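Pyroglutatmate porin OpdO (Pseudomonas aeruginosa, PDB 3SZV) probably acts as a porin of the bacterial outer membrane, a beta-barrel channel belonging to a family of carboxylate channels. Local coordinates at residues D104-L109 with R140-L145; N376-S381 with D386-R391; G303-V308 with R334-D339; G325-S330 with V361-P366; V308-W313 with G349-R354. All blocks are in the same frame, centred on the assembly; numbering follows the deposited sequence. Where two conformers were deposited one is given.

Interaction 1. Residues D104-L109 with R140-L145; sequences DDYAKL and RLLPEL
The phenol oxygen of Tyr106 is gripped by two groups, hydrogen-bonding with Asn172 O and Lys170 NZ, while Leu142 CB and CD1 pack against the same oxygen. In this OprD-family beta-barrel, Tyr106 stands at the start of strand 106-117 and Leu142 belongs to the long loop between strands 120-124 and 145-147. The position of that loop in the strand order is consistent with the family's third extracellular loop, which folds into the barrel and narrows the pore. The contact illustrates how such a loop is settled on the wall by a few apolar groups and a water. The first torsion of Tyr106 (chi1 71°) places the ring between the backbone N and the carbonyl carbon, and the side chain reaches across to meet Leu142 coming from the opposite direction. The meeting is centred on the hydroxyl end: Leu142 CD1 approaches Tyr106 CZ obliquely at 3.5 Å, and Leu142 CB lies 3.4 Å from Tyr106 OH. Beside this, the carboxylate of Asp104 leans over Leu141, its OD1 coming to 3.9 Å from Leu141 CB. Leu141 touches Ala51 and Leu142 touches Leu55, both of strand 49-59, and Asp104 is itself tied through its backbone to Ser173. The polar link between the two segments is indirect. A single water accepts the Leu142 backbone N-H at 2.9 Å, measured from Leu142 N to the water oxygen, and donates to the carboxylate, the water oxygen standing 2.7 Å from Asp104 OD1.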
# COMPACT_ATOMS: atom_id res chain seq x y z
N ASP A 104 15.22 8.32 -8.09
CA ASP A 104 15.31 7.03 -8.79
C ASP A 104 16.70 6.77 -9.38
O ASP A 104 16.87 5.95 -10.28
CB ASP A 104 14.21 6.90 -9.85
CG ASP A 104 12.83 6.85 -9.24
OD1 ASP A 104 12.66 6.14 -8.23
OD2 ASP A 104 11.92 7.55 -9.74
N ASP A 105 17.68 7.50 -8.85
CA ASP A 105 19.08 7.30 -9.20
C ASP A 105 19.87 7.05 -7.93
O ASP A 105 20.55 7.93 -7.40
CB ASP A 105 19.61 8.49 -9.98
CG ASP A 105 19.65 8.24 -11.48
OD1 ASP A 105 20.72 7.86 -11.99
OD2 ASP A 105 18.61 8.43 -12.14
N TYR A 106 19.77 5.83 -7.42
CA TYR A 106 20.38 5.51 -6.15
C TYR A 106 20.51 4.01 -5.96
O TYR A 106 19.97 3.22 -6.73
CB TYR A 106 19.56 6.11 -5.00
CG TYR A 106 18.20 5.47 -4.71
CD1 TYR A 106 18.09 4.35 -3.89
CD2 TYR A 106 17.03 6.03 -5.21
CE1 TYR A 106 16.86 3.79 -3.61
CE2 TYR A 106 15.79 5.47 -4.93
CZ TYR A 106 15.71 4.36 -4.13
OH TYR A 106 14.47 3.80 -3.84
N ALA A 107 21.26 3.66 -4.93
CA ALA A 107 21.38 2.29 -4.51
C ALA A 107 21.19 2.27 -3.01
O ALA A 107 21.65 3.17 -2.30
CB ALA A 107 22.75 1.75 -4.88
N LYS A 108 20.50 1.26 -2.51
CA LYS A 108 20.32 1.12 -1.08
C LYS A 108 20.22 -0.34 -0.67
O LYS A 108 19.56 -1.14 -1.34
CB LYS A 108 19.09 1.88 -0.57
CG LYS A 108 18.98 1.83 0.95
CD LYS A 108 18.04 2.87 1.51
CE LYS A 108 18.38 3.18 2.97
NZ LYS A 108 19.61 4.00 3.11
N LEU A 109 20.90 -0.67 0.42
CA LEU A 109 20.78 -1.99 1.02
C LEU A 109 20.16 -1.83 2.39
O LEU A 109 20.65 -1.04 3.21
CB LEU A 109 22.16 -2.66 1.12
CG LEU A 109 22.22 -4.04 1.78
CD1 LEU A 109 21.40 -5.05 1.01
CD2 LEU A 109 23.67 -4.50 1.88
N ARG A 140 5.73 2.86 -7.89
CA ARG A 140 6.71 3.49 -8.77
C ARG A 140 7.82 2.50 -9.12
O ARG A 140 7.58 1.30 -9.28
CB ARG A 140 7.28 4.75 -8.13
CG ARG A 140 6.26 5.89 -8.01
CD ARG A 140 6.95 7.19 -7.65
N LEU A 141 9.05 3.00 -9.24
CA LEU A 141 10.16 2.13 -9.62
C LEU A 141 10.63 1.23 -8.48
O LEU A 141 10.86 0.03 -8.68
CB LEU A 141 11.33 2.97 -10.13
CG LEU A 141 12.49 2.15 -10.69
CD1 LEU A 141 12.13 1.55 -12.05
CD2 LEU A 141 13.76 2.97 -10.79
N LEU A 142 10.83 1.84 -7.32
CA LEU A 142 11.37 1.14 -6.15
C LEU A 142 10.48 1.42 -4.96
O LEU A 142 9.86 2.48 -4.86
CB LEU A 142 12.81 1.60 -5.87
CG LEU A 142 13.80 1.37 -7.01
CD1 LEU A 142 15.12 2.09 -6.75
CD2 LEU A 142 14.05 -0.13 -7.23
N PRO A 143 10.37 0.45 -4.04
CA PRO A 143 9.39 0.60 -2.95
C PRO A 143 9.75 1.66 -1.91
O PRO A 143 10.94 1.93 -1.65
CB PRO A 143 9.40 -0.79 -2.29
CG PRO A 143 10.75 -1.39 -2.68
CD PRO A 143 11.02 -0.87 -4.05
N GLU A 144 8.72 2.25 -1.31
CA GLU A 144 8.89 2.97 -0.05
C GLU A 144 9.30 1.98 1.05
O GLU A 144 8.84 0.83 1.08
CB GLU A 144 7.58 3.66 0.32
CG GLU A 144 7.63 4.48 1.61
CD GLU A 144 6.28 5.08 1.98
OE1 GLU A 144 5.25 4.55 1.55
OE2 GLU A 144 6.27 6.11 2.70
N LEU A 145 10.18 2.41 1.97
CA LEU A 145 10.52 1.61 3.14
C LEU A 145 10.32 2.46 4.38
O LEU A 145 10.46 3.69 4.34
CB LEU A 145 11.98 1.14 3.11
CG LEU A 145 12.38 0.24 1.95
CD1 LEU A 145 13.88 0.00 1.96
CD2 LEU A 145 11.62 -1.07 2.03
O HOH W 1 10.64 4.74 -7.09

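Interaction 2. Residues N376-S381 with D386-R391; sequences NATVRS and DLDENR
Arg380 grips Asp388 end-on, with both terminal nitrogens converging on one oxygen: NH2 reaches Asp388 OD1 at 2.8 Å on its syn lone pair, and NH1 reaches the same OD1 at 3.0 Å from above the carboxylate plane. NH1 also donates to Val379 O, a bond within its own strand that helps fix the rotation of the guanidinium. The bend at chi2 (-62°) folds the arginine back along the hairpin, and Thr378 CG2 lies over one guanidinium face. The second oxygen of the carboxylate is taken by Thr378, whose OG1 donates to Asp388 OD2 at 2.8 Å. A water bridges that same OD2 to Asn376 ND2, which also donates to Asn390 OD1 at 2.9 Å; Asn390 OD1 accepts from Trp374 NE1 as well. Between the two backbones, Ala377 and Glu389, like Val379 and Leu387, form antiparallel hydrogen-bonded pairs. Near the turn, Asp386 OD2 accepts from Ser381 N at 2.9 Å. On the opposite face, Val379 and Leu387 pack on Ile302 of an inserted loop, while Glu389 forms a salt bridge with Arg36. The hairpin of strands 371-381 and 387-399 thus sits between strand 346-361 on one side and strand 24-38 on the other, closing the barrel.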
# COMPACT_ATOMS: atom_id res chain seq x y z
N ASN A 376 -3.42 4.16 -17.43
CA ASN A 376 -3.76 5.46 -17.98
C ASN A 376 -4.77 6.14 -17.07
O ASN A 376 -5.74 5.52 -16.63
CB ASN A 376 -4.32 5.26 -19.40
CG ASN A 376 -4.98 6.50 -19.96
OD1 ASN A 376 -6.20 6.55 -20.10
ND2 ASN A 376 -4.18 7.50 -20.30
N ALA A 377 -4.53 7.41 -16.74
CA ALA A 377 -5.43 8.14 -15.87
C ALA A 377 -5.70 9.54 -16.41
O ALA A 377 -4.84 10.16 -17.03
CB ALA A 377 -4.86 8.23 -14.47
N THR A 378 -6.91 10.01 -16.14
CA THR A 378 -7.32 11.37 -16.49
C THR A 378 -7.97 11.96 -15.25
O THR A 378 -8.85 11.33 -14.67
CB THR A 378 -8.37 11.34 -17.62
OG1 THR A 378 -7.78 10.75 -18.78
CG2 THR A 378 -8.85 12.75 -17.96
N VAL A 379 -7.57 13.18 -14.87
CA VAL A 379 -8.18 13.86 -13.74
C VAL A 379 -8.66 15.22 -14.21
O VAL A 379 -7.91 15.93 -14.88
CB VAL A 379 -7.17 14.10 -12.59
CG1 VAL A 379 -7.78 14.97 -11.50
CG2 VAL A 379 -6.66 12.77 -12.02
N ARG A 380 -9.91 15.57 -13.87
CA ARG A 380 -10.44 16.92 -14.12
C ARG A 380 -11.00 17.46 -12.83
O ARG A 380 -11.74 16.77 -12.12
CB ARG A 380 -11.53 16.91 -15.20
CG ARG A 380 -11.06 16.40 -16.56
CD ARG A 380 -9.97 17.27 -17.14
NE ARG A 380 -9.55 16.79 -18.46
CZ ARG A 380 -8.39 16.18 -18.72
NH1 ARG A 380 -7.50 15.95 -17.76
NH2 ARG A 380 -8.13 15.79 -19.96
N SER A 381 -10.68 18.71 -12.51
CA SER A 381 -11.05 19.29 -11.23
C SER A 381 -11.26 20.79 -11.35
O SER A 381 -10.65 21.42 -12.21
CB SER A 381 -9.94 19.00 -10.22
OG SER A 381 -10.20 19.59 -8.96
N ASP A 386 -5.80 19.96 -13.89
CA ASP A 386 -6.26 18.91 -14.80
C ASP A 386 -5.03 18.21 -15.35
O ASP A 386 -4.08 18.87 -15.77
CB ASP A 386 -7.03 19.51 -15.97
CG ASP A 386 -8.40 20.01 -15.58
OD1 ASP A 386 -9.14 20.49 -16.47
OD2 ASP A 386 -8.75 19.91 -14.38
N LEU A 387 -5.07 16.88 -15.39
CA LEU A 387 -3.89 16.10 -15.72
C LEU A 387 -4.27 14.83 -16.47
O LEU A 387 -5.33 14.26 -16.24
CB LEU A 387 -3.16 15.73 -14.43
CG LEU A 387 -2.14 14.59 -14.46
CD1 LEU A 387 -0.90 15.03 -15.21
CD2 LEU A 387 -1.79 14.15 -13.05
N ASP A 388 -3.39 14.40 -17.37
CA ASP A 388 -3.47 13.06 -17.93
C ASP A 388 -2.14 12.39 -17.66
O ASP A 388 -1.08 13.00 -17.82
CB ASP A 388 -3.75 13.08 -19.44
CG ASP A 388 -5.22 13.32 -19.74
OD1 ASP A 388 -5.64 14.47 -19.61
OD2 ASP A 388 -5.94 12.35 -20.10
N GLU A 389 -2.19 11.13 -17.24
CA GLU A 389 -0.99 10.41 -16.85
C GLU A 389 -0.98 9.04 -17.51
O GLU A 389 -1.99 8.33 -17.53
CB GLU A 389 -0.96 10.27 -15.33
CG GLU A 389 0.23 9.51 -14.78
CD GLU A 389 0.16 9.41 -13.27
OE1 GLU A 389 0.41 10.43 -12.59
OE2 GLU A 389 -0.17 8.32 -12.76
N ASN A 390 0.17 8.67 -18.05
CA ASN A 390 0.37 7.31 -18.53
C ASN A 390 1.56 6.70 -17.82
O ASN A 390 2.59 7.37 -17.64
CB ASN A 390 0.57 7.29 -20.04
CG ASN A 390 -0.72 7.56 -20.79
OD1 ASN A 390 -1.50 6.64 -21.05
ND2 ASN A 390 -0.95 8.82 -21.15
N ARG A 391 1.41 5.46 -17.38
CA ARG A 391 2.52 4.68 -16.85
C ARG A 391 2.67 3.43 -17.69
O ARG A 391 1.68 2.80 -18.08
CB ARG A 391 2.29 4.29 -15.39
CG ARG A 391 2.03 5.46 -14.46
CD ARG A 391 1.87 5.03 -13.01
NE ARG A 391 1.40 6.15 -12.19
CZ ARG A 391 1.53 6.23 -10.87
NH1 ARG A 391 2.13 5.26 -10.19
NH2 ARG A 391 1.06 7.29 -10.23
O HOH W 2 -5.12 10.03 -20.96

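Interaction 3. Residues G303-V308 with R334-D339; sequences GDFGNV and RYVSGD
Phe305 lays one face of its ring on Val336, with the methyl CG1 poised over the ring centre in a CH-pi contact, 3.3 Å from the centroid and only 4° off the ring normal. The setting is an OprD-family beta-barrel: Phe305 belongs to the long loop between strands 271-281 and 311-320, and Val336 to the wall strand 329-343. By its place in the strand order, the loop is probably the family's seventh extracellular one, which folds inward and helps constrict the channel. The contact is a compact example of a loop that meets this wall strand here through one aromatic side chain. Val336 holds CG1 anti to its own backbone N (chi1 -179°), which turns that methyl against the ring face. The ring also runs up to the main chain beyond, where Gly338 has no side chain and Phe305 CE1 comes to 3.9 Å from Gly338 N, approached obliquely. Its other surroundings include Glu310, Ser312, Glu351 and Glu353. In the next shell, Gln278 NE2 hydrogen-bonds the main-chain carbonyls of Asp304 and Phe305. Asp304 is held by a salt bridge to Arg184 and by Tyr288, and it closes an Asx turn in which Gly306 N donates to Asp304 OD1 at 2.8 Å.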
# COMPACT_ATOMS: atom_id res chain seq x y z
N GLY A 303 -5.53 10.35 -7.43
CA GLY A 303 -6.16 11.00 -6.29
C GLY A 303 -6.63 10.10 -5.17
O GLY A 303 -6.90 8.91 -5.36
N ASP A 304 -6.72 10.68 -3.98
CA ASP A 304 -7.22 9.96 -2.82
C ASP A 304 -8.68 10.27 -2.48
O ASP A 304 -9.29 9.58 -1.66
CB ASP A 304 -6.31 10.17 -1.59
CG ASP A 304 -6.22 11.61 -1.15
OD1 ASP A 304 -7.02 12.46 -1.62
OD2 ASP A 304 -5.34 11.89 -0.29
N PHE A 305 -9.23 11.30 -3.12
CA PHE A 305 -10.59 11.75 -2.84
C PHE A 305 -10.78 12.01 -1.35
O PHE A 305 -11.84 11.82 -0.78
CB PHE A 305 -11.62 10.81 -3.49
CG PHE A 305 -11.60 10.90 -4.98
CD1 PHE A 305 -12.48 11.75 -5.66
CD2 PHE A 305 -10.64 10.22 -5.72
CE1 PHE A 305 -12.42 11.89 -7.04
CE2 PHE A 305 -10.58 10.34 -7.10
CZ PHE A 305 -11.48 11.18 -7.76
N GLY A 306 -9.70 12.51 -0.75
CA GLY A 306 -9.65 12.75 0.68
C GLY A 306 -9.61 14.21 1.05
O GLY A 306 -9.21 14.57 2.16
N ASN A 307 -10.01 15.07 0.11
CA ASN A 307 -10.07 16.51 0.37
C ASN A 307 -11.12 16.89 1.40
O ASN A 307 -12.06 16.13 1.67
CB ASN A 307 -10.30 17.26 -0.94
CG ASN A 307 -9.14 17.12 -1.90
OD1 ASN A 307 -8.10 17.76 -1.72
ND2 ASN A 307 -9.30 16.28 -2.91
N VAL A 308 -10.97 18.07 1.98
CA VAL A 308 -11.93 18.57 2.95
C VAL A 308 -13.37 18.47 2.44
O VAL A 308 -13.69 18.96 1.35
CB VAL A 308 -11.61 20.05 3.33
CG1 VAL A 308 -12.68 20.61 4.25
CG2 VAL A 308 -10.23 20.14 3.96
N ARG A 334 -11.90 2.13 -14.00
CA ARG A 334 -12.67 2.65 -12.87
C ARG A 334 -12.83 4.15 -13.01
O ARG A 334 -12.07 4.81 -13.71
CB ARG A 334 -12.01 2.29 -11.54
CG ARG A 334 -10.58 2.77 -11.42
CD ARG A 334 -9.92 2.28 -10.14
NE ARG A 334 -8.50 2.60 -10.19
CZ ARG A 334 -7.58 2.05 -9.41
NH1 ARG A 334 -7.93 1.20 -8.46
NH2 ARG A 334 -6.30 2.38 -9.56
N TYR A 335 -13.86 4.67 -12.35
CA TYR A 335 -14.19 6.07 -12.42
C TYR A 335 -14.63 6.49 -11.02
O TYR A 335 -15.42 5.79 -10.38
CB TYR A 335 -15.33 6.29 -13.42
CG TYR A 335 -15.84 7.71 -13.50
CD1 TYR A 335 -16.97 8.11 -12.80
CD2 TYR A 335 -15.20 8.64 -14.31
CE1 TYR A 335 -17.46 9.42 -12.91
CE2 TYR A 335 -15.68 9.95 -14.41
CZ TYR A 335 -16.79 10.32 -13.70
OH TYR A 335 -17.25 11.62 -13.82
N VAL A 336 -14.10 7.62 -10.56
CA VAL A 336 -14.48 8.17 -9.27
C VAL A 336 -14.87 9.62 -9.47
O VAL A 336 -14.17 10.38 -10.13
CB VAL A 336 -13.32 8.07 -8.27
CG1 VAL A 336 -13.75 8.62 -6.91
CG2 VAL A 336 -12.83 6.63 -8.13
N SER A 337 -16.01 10.00 -8.91
CA SER A 337 -16.52 11.37 -9.00
C SER A 337 -16.69 11.94 -7.61
O SER A 337 -17.34 11.34 -6.75
CB SER A 337 -17.85 11.37 -9.75
OG SER A 337 -18.39 12.68 -9.87
N GLY A 338 -16.08 13.10 -7.37
CA GLY A 338 -16.15 13.74 -6.08
C GLY A 338 -16.81 15.11 -6.16
O GLY A 338 -16.64 15.84 -7.14
N ASP A 339 -17.56 15.44 -5.12
CA ASP A 339 -18.12 16.79 -4.99
C ASP A 339 -18.15 17.21 -3.52
O ASP A 339 -17.58 16.54 -2.65
CB ASP A 339 -19.49 16.90 -5.69
CG ASP A 339 -20.60 16.19 -4.94
OD1 ASP A 339 -20.34 15.48 -3.96
OD2 ASP A 339 -21.77 16.35 -5.36

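Interaction 4. Residues G325-S330 with V361-P366; sequences GLPGLS and VVQSGP
Gln363 folds its side-chain amide over the turn at Pro327 and Gly328, bringing NE2 to 3.3 Å from Gly328 CA and OE1 to 3.6 Å from Pro327 CB. The bend at chi2 (-64°) curls the amide back toward its own main chain. There it is held: Gln363 NE2 donates to Val361 O at 2.8 Å, a nearly straight bond (169°) that lies in the amide plane of the glutamine but meets the carbonyl from well above its plane. One group thereby serves two purposes, bridging the loop after strand 346-361 internally and packing its end against the neighbouring turn. The general lesson is that a side chain can make a good contact across two segments although its hydrogen bond stays within one of them. The direct link is made by the backbones. Val361 N donates to Gly328 O at 3.0 Å, and in return Gly328 CA makes a CA-H...O contact with Val361 O at 3.3 Å. Val361 O therefore receives both the amide of Gln363 and this weaker carbon donor. Such closeness relies on Gly328, which has no side chain to intervene between the two main chains. Gly328 is the third residue of a type I beta turn from Leu326 to Leu329, closed by Leu329 N bonding to Leu326 O. Farther along, Ser330 continues the pairing with Gly359. A short turn beside a neighbouring inter-strand loop at the strand ends is typical of the periplasmic rim of porin beta-barrels.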
# COMPACT_ATOMS: atom_id res chain seq x y z
N GLY A 325 -9.38 -17.93 -22.45
CA GLY A 325 -8.25 -18.62 -23.05
C GLY A 325 -7.04 -17.73 -23.25
O GLY A 325 -6.13 -18.09 -24.01
N LEU A 326 -7.01 -16.59 -22.56
CA LEU A 326 -5.88 -15.66 -22.61
C LEU A 326 -5.35 -15.36 -21.20
O LEU A 326 -5.42 -14.24 -20.72
CB LEU A 326 -6.29 -14.37 -23.34
CG LEU A 326 -6.89 -14.52 -24.75
CD1 LEU A 326 -7.37 -13.18 -25.28
CD2 LEU A 326 -5.87 -15.13 -25.70
N PRO A 327 -4.81 -16.38 -20.53
CA PRO A 327 -4.51 -16.25 -19.09
C PRO A 327 -3.63 -15.08 -18.58
O PRO A 327 -3.82 -14.65 -17.45
CB PRO A 327 -3.88 -17.61 -18.74
CG PRO A 327 -3.52 -18.24 -20.05
CD PRO A 327 -4.52 -17.73 -21.04
N GLY A 328 -2.70 -14.56 -19.36
CA GLY A 328 -1.85 -13.50 -18.83
C GLY A 328 -2.47 -12.12 -18.89
O GLY A 328 -1.94 -11.17 -18.34
N LEU A 329 -3.63 -12.02 -19.54
CA LEU A 329 -4.20 -10.73 -19.90
C LEU A 329 -5.18 -10.21 -18.86
O LEU A 329 -6.01 -10.96 -18.35
CB LEU A 329 -4.89 -10.86 -21.26
CG LEU A 329 -5.37 -9.59 -21.96
CD1 LEU A 329 -4.22 -8.64 -22.19
CD2 LEU A 329 -6.03 -9.98 -23.28
N SER A 330 -5.13 -8.91 -18.61
CA SER A 330 -5.99 -8.29 -17.60
C SER A 330 -6.48 -6.93 -18.08
O SER A 330 -5.78 -6.21 -18.80
CB SER A 330 -5.23 -8.12 -16.28
OG SER A 330 -4.06 -7.34 -16.46
N VAL A 361 0.97 -10.76 -18.80
CA VAL A 361 2.10 -11.48 -18.23
C VAL A 361 2.34 -12.72 -19.07
O VAL A 361 1.42 -13.52 -19.30
CB VAL A 361 1.85 -11.87 -16.76
CG1 VAL A 361 3.01 -12.68 -16.22
CG2 VAL A 361 1.63 -10.63 -15.91
N VAL A 362 3.57 -12.89 -19.55
CA VAL A 362 3.90 -14.03 -20.40
C VAL A 362 3.77 -15.34 -19.62
O VAL A 362 4.27 -15.46 -18.50
CB VAL A 362 5.31 -13.90 -21.01
CG1 VAL A 362 5.66 -15.14 -21.83
CG2 VAL A 362 5.40 -12.64 -21.85
N GLN A 363 3.09 -16.31 -20.23
CA GLN A 363 2.73 -17.54 -19.55
C GLN A 363 3.73 -18.66 -19.75
O GLN A 363 3.90 -19.51 -18.88
CB GLN A 363 1.35 -18.02 -20.01
CG GLN A 363 0.24 -17.03 -19.75
CD GLN A 363 0.02 -16.78 -18.26
OE1 GLN A 363 -0.51 -17.64 -17.56
NE2 GLN A 363 0.42 -15.61 -17.79
N SER A 364 4.38 -18.67 -20.91
CA SER A 364 5.28 -19.77 -21.26
C SER A 364 6.46 -19.31 -22.11
O SER A 364 6.55 -18.16 -22.52
CB SER A 364 4.51 -20.86 -22.00
OG SER A 364 4.01 -20.37 -23.24
N GLY A 365 7.38 -20.24 -22.38
CA GLY A 365 8.55 -19.94 -23.18
C GLY A 365 9.65 -19.30 -22.35
O GLY A 365 9.57 -19.26 -21.12
N PRO A 366 10.68 -18.77 -23.03
CA PRO A 366 11.85 -18.17 -22.39
C PRO A 366 11.49 -16.94 -21.56
O PRO A 366 12.15 -16.67 -20.55
CB PRO A 366 12.72 -17.75 -23.58
CG PRO A 366 12.24 -18.57 -24.73
CD PRO A 366 10.77 -18.74 -24.50

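Interaction 5. Residues V308-W313 with G349-R354; sequences VDERSW and GKEWER
Glu310 and Glu351 bring their carboxyl groups together nearly coplanar, the planes only 23° apart, although the two side chains come in roughly perpendicular to each other. Glu310 sends its CG off anti to the backbone N (chi1 -168°) and stretches out from the end of its loop. Glu351, on strand 346-361, has its CG between the backbone N and the carbonyl carbon (chi1 58°) and extends to meet it. The approach is one oxygen against another: Glu310 OE2 is modelled 2.4 Å from Glu351 OE2. The exact separation is doubtful, but one of the two acids probably carries a proton. The other oxygen of Glu310, OE1, accepts from Asn307 ND2, which helps fix the rotation of that carboxyl group. Phe305 packs against both glutamates and would be expected to favour sharing of a proton over two full charges, while Ser381 touches Glu351 from strand 371-381. The worked example is of an acid pair that joins the loop end leading into strand 311-320 to strand 346-361, with strand 329-343 between them. The two glutamates meet beside an inserted loop, an arrangement that belongs to the loop-lined, inward-folded region of an OprD-type porin barrel.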
# COMPACT_ATOMS: atom_id res chain seq x y z
N VAL A 308 -10.97 18.07 1.98
CA VAL A 308 -11.93 18.57 2.95
C VAL A 308 -13.37 18.47 2.44
O VAL A 308 -13.69 18.96 1.35
CB VAL A 308 -11.61 20.05 3.33
CG1 VAL A 308 -12.68 20.61 4.25
CG2 VAL A 308 -10.23 20.14 3.96
N ASP A 309 -14.21 17.80 3.23
CA ASP A 309 -15.65 17.66 2.95
C ASP A 309 -16.01 16.79 1.73
O ASP A 309 -17.18 16.69 1.36
CB ASP A 309 -16.33 19.04 2.84
CG ASP A 309 -16.42 19.75 4.17
OD1 ASP A 309 -16.43 19.06 5.21
OD2 ASP A 309 -16.50 21.00 4.19
N GLU A 310 -15.02 16.14 1.13
CA GLU A 310 -15.27 15.47 -0.14
C GLU A 310 -16.20 14.26 -0.05
O GLU A 310 -15.98 13.36 0.76
CB GLU A 310 -13.95 15.05 -0.80
CG GLU A 310 -14.15 14.62 -2.25
CD GLU A 310 -12.88 14.70 -3.06
OE1 GLU A 310 -11.79 14.81 -2.46
OE2 GLU A 310 -12.99 14.68 -4.32
N ARG A 311 -17.22 14.24 -0.90
CA ARG A 311 -18.10 13.09 -1.06
C ARG A 311 -17.82 12.51 -2.43
O ARG A 311 -17.75 13.25 -3.41
CB ARG A 311 -19.56 13.53 -0.96
CG ARG A 311 -20.57 12.46 -1.35
CD ARG A 311 -22.00 13.00 -1.27
NE ARG A 311 -22.17 14.18 -2.12
CZ ARG A 311 -23.01 15.17 -1.85
NH1 ARG A 311 -23.77 15.12 -0.76
NH2 ARG A 311 -23.10 16.21 -2.67
N SER A 312 -17.64 11.19 -2.51
CA SER A 312 -17.29 10.61 -3.79
C SER A 312 -17.87 9.22 -3.97
O SER A 312 -18.14 8.51 -3.00
CB SER A 312 -15.76 10.58 -3.96
OG SER A 312 -15.13 9.75 -2.98
N TRP A 313 -18.10 8.85 -5.22
CA TRP A 313 -18.53 7.50 -5.55
C TRP A 313 -17.63 6.92 -6.62
O TRP A 313 -17.04 7.66 -7.42
CB TRP A 313 -20.01 7.48 -5.97
CG TRP A 313 -20.34 8.27 -7.19
CD1 TRP A 313 -20.86 9.53 -7.23
CD2 TRP A 313 -20.22 7.84 -8.55
NE1 TRP A 313 -21.06 9.92 -8.54
CE2 TRP A 313 -20.68 8.90 -9.37
CE3 TRP A 313 -19.77 6.66 -9.16
CZ2 TRP A 313 -20.69 8.82 -10.76
CZ3 TRP A 313 -19.78 6.58 -10.54
CH2 TRP A 313 -20.24 7.65 -11.33
N GLY A 349 -16.50 22.55 -4.74
CA GLY A 349 -15.39 21.86 -5.36
C GLY A 349 -15.80 20.50 -5.90
O GLY A 349 -16.50 19.75 -5.22
N LYS A 350 -15.37 20.21 -7.12
CA LYS A 350 -15.70 18.94 -7.76
C LYS A 350 -14.53 18.44 -8.58
O LYS A 350 -13.77 19.22 -9.14
CB LYS A 350 -16.94 19.08 -8.65
CG LYS A 350 -16.74 19.99 -9.84
CD LYS A 350 -18.04 20.18 -10.61
CE LYS A 350 -17.85 21.09 -11.81
NZ LYS A 350 -19.11 21.21 -12.60
N GLU A 351 -14.40 17.12 -8.66
CA GLU A 351 -13.34 16.51 -9.44
C GLU A 351 -13.78 15.13 -9.88
O GLU A 351 -14.61 14.49 -9.24
CB GLU A 351 -12.05 16.39 -8.62
CG GLU A 351 -12.21 15.59 -7.33
CD GLU A 351 -10.88 15.24 -6.69
OE1 GLU A 351 -9.84 15.35 -7.37
OE2 GLU A 351 -10.88 14.82 -5.51
N TRP A 352 -13.21 14.66 -10.98
CA TRP A 352 -13.38 13.26 -11.32
C TRP A 352 -12.08 12.69 -11.85
O TRP A 352 -11.21 13.43 -12.32
CB TRP A 352 -14.54 13.05 -12.31
CG TRP A 352 -14.39 13.71 -13.66
CD1 TRP A 352 -14.93 14.91 -14.04
CD2 TRP A 352 -13.70 13.20 -14.81
NE1 TRP A 352 -14.61 15.18 -15.35
CE2 TRP A 352 -13.86 14.15 -15.84
CE3 TRP A 352 -12.96 12.04 -15.07
CZ2 TRP A 352 -13.30 13.98 -17.11
CZ3 TRP A 352 -12.41 11.87 -16.34
CH2 TRP A 352 -12.59 12.83 -17.34
N GLU A 353 -11.95 11.37 -11.74
CA GLU A 353 -10.78 10.68 -12.24
C GLU A 353 -11.19 9.35 -12.86
O GLU A 353 -11.99 8.62 -12.30
CB GLU A 353 -9.77 10.44 -11.10
CG GLU A 353 -8.54 9.65 -11.55
CD GLU A 353 -7.48 9.49 -10.46
OE1 GLU A 353 -7.50 10.26 -9.46
OE2 GLU A 353 -6.63 8.59 -10.60
N ARG A 354 -10.64 9.08 -14.04
CA ARG A 354 -10.81 7.79 -14.68
C ARG A 354 -9.46 7.10 -14.76
O ARG A 354 -8.45 7.74 -15.06
CB ARG A 354 -11.37 7.96 -16.10
CG ARG A 354 -11.53 6.64 -16.81
CD ARG A 354 -11.45 6.77 -18.33
NE ARG A 354 -10.35 7.61 -18.81
CZ ARG A 354 -9.05 7.31 -18.75
NH1 ARG A 354 -8.63 6.18 -18.19
NH2 ARG A 354 -8.16 8.16 -19.24

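In the fold
From the N terminus, interaction 1 comes first and stands alone, closing the stretch from strand 106-117 to the loop before strand 145-147. The later part of the chain is more entangled. Interaction 3 opens in the loop before strand 311-320, interaction 5 opens at Val308, which the two share, and interaction 4 opens at 325-330. They then close in the order 3, 5, 4, so that each crosses the other two and none nests. Interactions 3 and 5 lie about 4 Å apart, centre to centre, whereas interaction 4, whose centre is about 33 Å from that of interaction 3, joins the turn before strand 329-343 to the loop after strand 346-361. Interaction 2 follows as a local hairpin, and its strand 371-381 pairs with strand 346-361.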